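Allergen Bos d 2 (Bos taurus, PDB 4WFV) probably carries pheromones or other small odorant molecules as a secreted lipocalin, and is a major allergen of cow dander. Local coordinates at residues G139-N142 with E143-E146; E129-Q132 with Q133-E137. All coordinates share one frame; numbering follows the deposited sequence.

Interaction 1: residues G139-N142 with E143-E146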
# COMPACT_ATOMS: atom_id res chain seq x y z
N GLY A 139 5.75 14.16 -2.17
CA GLY A 139 4.64 15.03 -2.53
C GLY A 139 3.27 14.47 -2.21
O GLY A 139 2.27 14.84 -2.83
N VAL A 140 3.22 13.58 -1.23
CA VAL A 140 1.94 13.05 -0.76
C VAL A 140 1.54 13.79 0.52
O VAL A 140 2.28 13.78 1.51
CB VAL A 140 2.04 11.55 -0.51
CG1 VAL A 140 0.74 11.01 0.10
CG2 VAL A 140 2.36 10.84 -1.83
N PRO A 141 0.39 14.49 0.49
CA PRO A 141 0.04 15.35 1.62
C PRO A 141 -0.42 14.61 2.87
O PRO A 141 -1.35 13.79 2.81
CB PRO A 141 -1.09 16.22 1.06
CG PRO A 141 -1.69 15.39 -0.03
CD PRO A 141 -0.57 14.58 -0.62
N ASN A 142 0.21 14.91 3.99
CA ASN A 142 -0.17 14.25 5.24
C ASN A 142 -1.56 14.64 5.71
O ASN A 142 -2.19 13.92 6.49
CB ASN A 142 0.91 14.49 6.30
CG ASN A 142 2.14 13.67 6.03
OD1 ASN A 142 2.04 12.45 5.85
ND2 ASN A 142 3.29 14.31 5.95
N GLU A 143 -2.06 15.77 5.22
CA GLU A 143 -3.42 16.21 5.52
C GLU A 143 -4.45 15.21 5.00
O GLU A 143 -5.59 15.18 5.46
CB GLU A 143 -3.66 17.59 4.90
CG GLU A 143 -2.83 18.71 5.53
CD GLU A 143 -1.42 18.86 4.94
OE1 GLU A 143 -1.00 18.03 4.10
OE2 GLU A 143 -0.74 19.83 5.33
N ASN A 144 -4.04 14.41 4.02
CA ASN A 144 -4.95 13.43 3.42
C ASN A 144 -4.77 12.00 3.94
O ASN A 144 -5.27 11.05 3.33
CB ASN A 144 -4.86 13.45 1.89
CG ASN A 144 -5.52 14.68 1.29
OD1 ASN A 144 -6.20 15.44 1.98
ND2 ASN A 144 -5.34 14.87 -0.01
N ILE A 145 -4.09 11.84 5.06
CA ILE A 145 -3.96 10.51 5.64
C ILE A 145 -5.32 10.00 6.10
O ILE A 145 -6.11 10.75 6.69
CB ILE A 145 -2.98 10.49 6.83
CG1 ILE A 145 -1.54 10.66 6.36
CG2 ILE A 145 -3.12 9.18 7.60
CD1 ILE A 145 -0.53 10.85 7.50
N GLU A 146 -5.59 8.73 5.79
CA GLU A 146 -6.79 8.01 6.24
C GLU A 146 -6.31 6.86 7.11
O GLU A 146 -5.34 6.19 6.77
CB GLU A 146 -7.54 7.43 5.02
CG GLU A 146 -8.19 8.46 4.08
CD GLU A 146 -9.56 8.90 4.55
OE1 GLU A 146 -10.38 8.03 4.91
OE2 GLU A 146 -9.84 10.12 4.55
O HOH W 1 2.08 17.14 4.21
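N142 and I145 lie side by side and point the same way, three residues apart on one short turn. The tip of I145, CD1, rests 3.4 Å from N142 OD1, while its CG1 sits against the carbonyl oxygen of N142. Having CG1 beside its own backbone N (chi1 -72°) lays the isoleucine chain along the asparagine. P141 and N144 meet differently, their side chains crossing at a slant: CG of the proline ring is 3.7 Å from ND2 of the N144 amide. E143 folds back instead. Its chain bends at chi2 (85°), which brings OE1 to 3.5 Å from P141 CB and close to the backbone N of N142. That N-H is not given to the carboxylate directly; a water accepts it at 2.9 Å from N142 N and donates to E143 OE1. E143 is modelled in two conformers, so the water bridge, seen in the one described here, is less certain than the backbone bonds.

Two backbone bonds close the turn, N144 N to P141 O at 3.0 Å and I145 N to N142 O at 3.2 Å. Both are i to i+3 bonds, as in a tight turn of 3-10 character. The amide ends are held from outside: N142 OD1 accepts from N135 and its ND2 donates to Q132 O, whereas N144 ND2 reaches A23 O. The amides thus fasten this surface turn to the helix and to strand 17-23.

Interaction 2: residues E129-Q132 with Q133-E137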
# COMPACT_ATOMS: atom_id res chain seq x y z
N GLU A 129 6.02 8.97 12.40
CA GLU A 129 6.94 10.03 11.97
C GLU A 129 7.65 9.62 10.69
O GLU A 129 7.74 10.41 9.74
CB GLU A 129 7.96 10.33 13.09
CG GLU A 129 8.78 11.60 12.87
CD GLU A 129 10.02 11.42 12.01
OE1 GLU A 129 10.47 10.29 11.77
OE2 GLU A 129 10.57 12.46 11.58
N LYS A 130 8.15 8.39 10.63
CA LYS A 130 8.80 7.88 9.42
C LYS A 130 7.83 7.88 8.24
O LYS A 130 8.19 8.31 7.13
CB LYS A 130 9.35 6.47 9.65
CG LYS A 130 10.59 6.42 10.53
CD LYS A 130 10.96 4.98 10.87
CE LYS A 130 12.16 4.92 11.79
NZ LYS A 130 12.31 3.61 12.46
N TYR A 131 6.62 7.38 8.46
CA TYR A 131 5.62 7.36 7.40
C TYR A 131 5.34 8.76 6.84
O TYR A 131 5.31 8.97 5.63
CB TYR A 131 4.33 6.70 7.92
CG TYR A 131 3.22 6.64 6.91
CD1 TYR A 131 3.37 5.96 5.72
CD2 TYR A 131 2.02 7.28 7.16
CE1 TYR A 131 2.35 5.91 4.79
CE2 TYR A 131 0.99 7.25 6.24
CZ TYR A 131 1.17 6.57 5.05
OH TYR A 131 0.13 6.53 4.14
N GLN A 132 5.13 9.72 7.74
CA GLN A 132 4.83 11.09 7.32
C GLN A 132 6.01 11.76 6.61
O GLN A 132 5.80 12.50 5.65
CB GLN A 132 4.33 11.91 8.50
CG GLN A 132 2.97 11.41 9.00
CD GLN A 132 2.27 12.35 9.95
OE1 GLN A 132 2.82 13.35 10.38
NE2 GLN A 132 1.03 12.01 10.29
N GLN A 133 7.23 11.46 7.03
CA GLN A 133 8.40 11.98 6.33
C GLN A 133 8.51 11.39 4.92
O GLN A 133 8.81 12.10 3.96
CB GLN A 133 9.67 11.69 7.14
CG GLN A 133 10.93 12.25 6.50
CD GLN A 133 10.92 13.76 6.43
OE1 GLN A 133 10.37 14.44 7.30
NE2 GLN A 133 11.51 14.31 5.37
N LEU A 134 8.26 10.09 4.80
CA LEU A 134 8.29 9.45 3.48
C LEU A 134 7.22 10.05 2.56
O LEU A 134 7.46 10.26 1.36
CB LEU A 134 8.09 7.94 3.60
CG LEU A 134 9.23 7.18 4.27
CD1 LEU A 134 8.73 5.82 4.74
CD2 LEU A 134 10.43 7.04 3.35
N ASN A 135 6.05 10.33 3.11
CA ASN A 135 5.00 10.99 2.35
C ASN A 135 5.48 12.33 1.79
O ASN A 135 5.34 12.62 0.60
CB ASN A 135 3.76 11.21 3.21
CG ASN A 135 3.00 9.93 3.51
OD1 ASN A 135 3.25 8.90 2.89
ND2 ASN A 135 2.08 10.00 4.46
N SER A 136 6.03 13.15 2.67
CA SER A 136 6.40 14.51 2.27
C SER A 136 7.51 14.50 1.22
O SER A 136 7.51 15.32 0.32
CB SER A 136 6.81 15.32 3.50
OG SER A 136 5.69 15.50 4.34
N GLU A 137 8.43 13.55 1.34
CA GLU A 137 9.50 13.40 0.35
C GLU A 137 8.97 13.13 -1.05
O GLU A 137 9.67 13.36 -2.04
CB GLU A 137 10.44 12.26 0.76
CG GLU A 137 11.26 12.55 2.00
CD GLU A 137 12.03 11.34 2.50
OE1 GLU A 137 11.82 10.22 1.98
OE2 GLU A 137 12.86 11.50 3.42
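One face of the Y131 ring carries the side-chain amide of N135, whose ND2 stands 3.4 Å above the ring plane, displaced toward the rim. The amide is steeply turned against the ring, the two planes being 75° apart, so this is not a parallel stack. ND2 comes closest to the ring at CE2, 3.5 Å away, and OD1 approaches CE1 at 3.7 Å. The tyrosine gets there because its CG lies opposite the backbone N (chi1 179°), while N135 keeps CG beside its own N (chi1 -72°). Both polar ends are engaged: Y131 OH and N135 OD1 share T114 OG1 as a partner, and the ND2 of N135 is also bonded, toward the loop that follows. These bonds help fix the rotation of the amide over the ring. Around the ring, M97, V99, F123, A22 and I145 supply further contacts.

The helix backbone is regular. Q133, L134, N135 and S136 give their N-H groups to the carbonyls four residues earlier; the bond from L134 N to K130 O measures 2.9 Å. L134 lies along this same carbonyl, with CG 3.2 Å from K130 O, and its side chain reaches V99, I91 and H92. K130 extends away to pair with E126 in a salt bridge one turn earlier.

The i to i+4 bonds mark an alpha-helix; Y131, L134 and N135 toward the strands and E129 and Q133 exposed make it amphipathic, here the C-terminal helix packed against the outside of the lipocalin beta-barrel.

Overall arrangement
From the N terminus, the barrel strands come first, and helix 125-137 follows strand 110-118. Interaction 2 lies within this helix and joins successive turns, closing no larger loop. The Schellman motif that ends the helix, with G139 at positive phi and V140 N bonded to N135 O, opens interaction 1, whose turn leads into strand 146-147, which pairs with strand 17-23. The two contacts are in series, neither nested nor crossed, with centres about 9 Å apart. They touch where the asparagine amides of the loop and the helix meet, and where I145 lies against Q132. Together they bind helix, turn and strand edge to one side of the barrel.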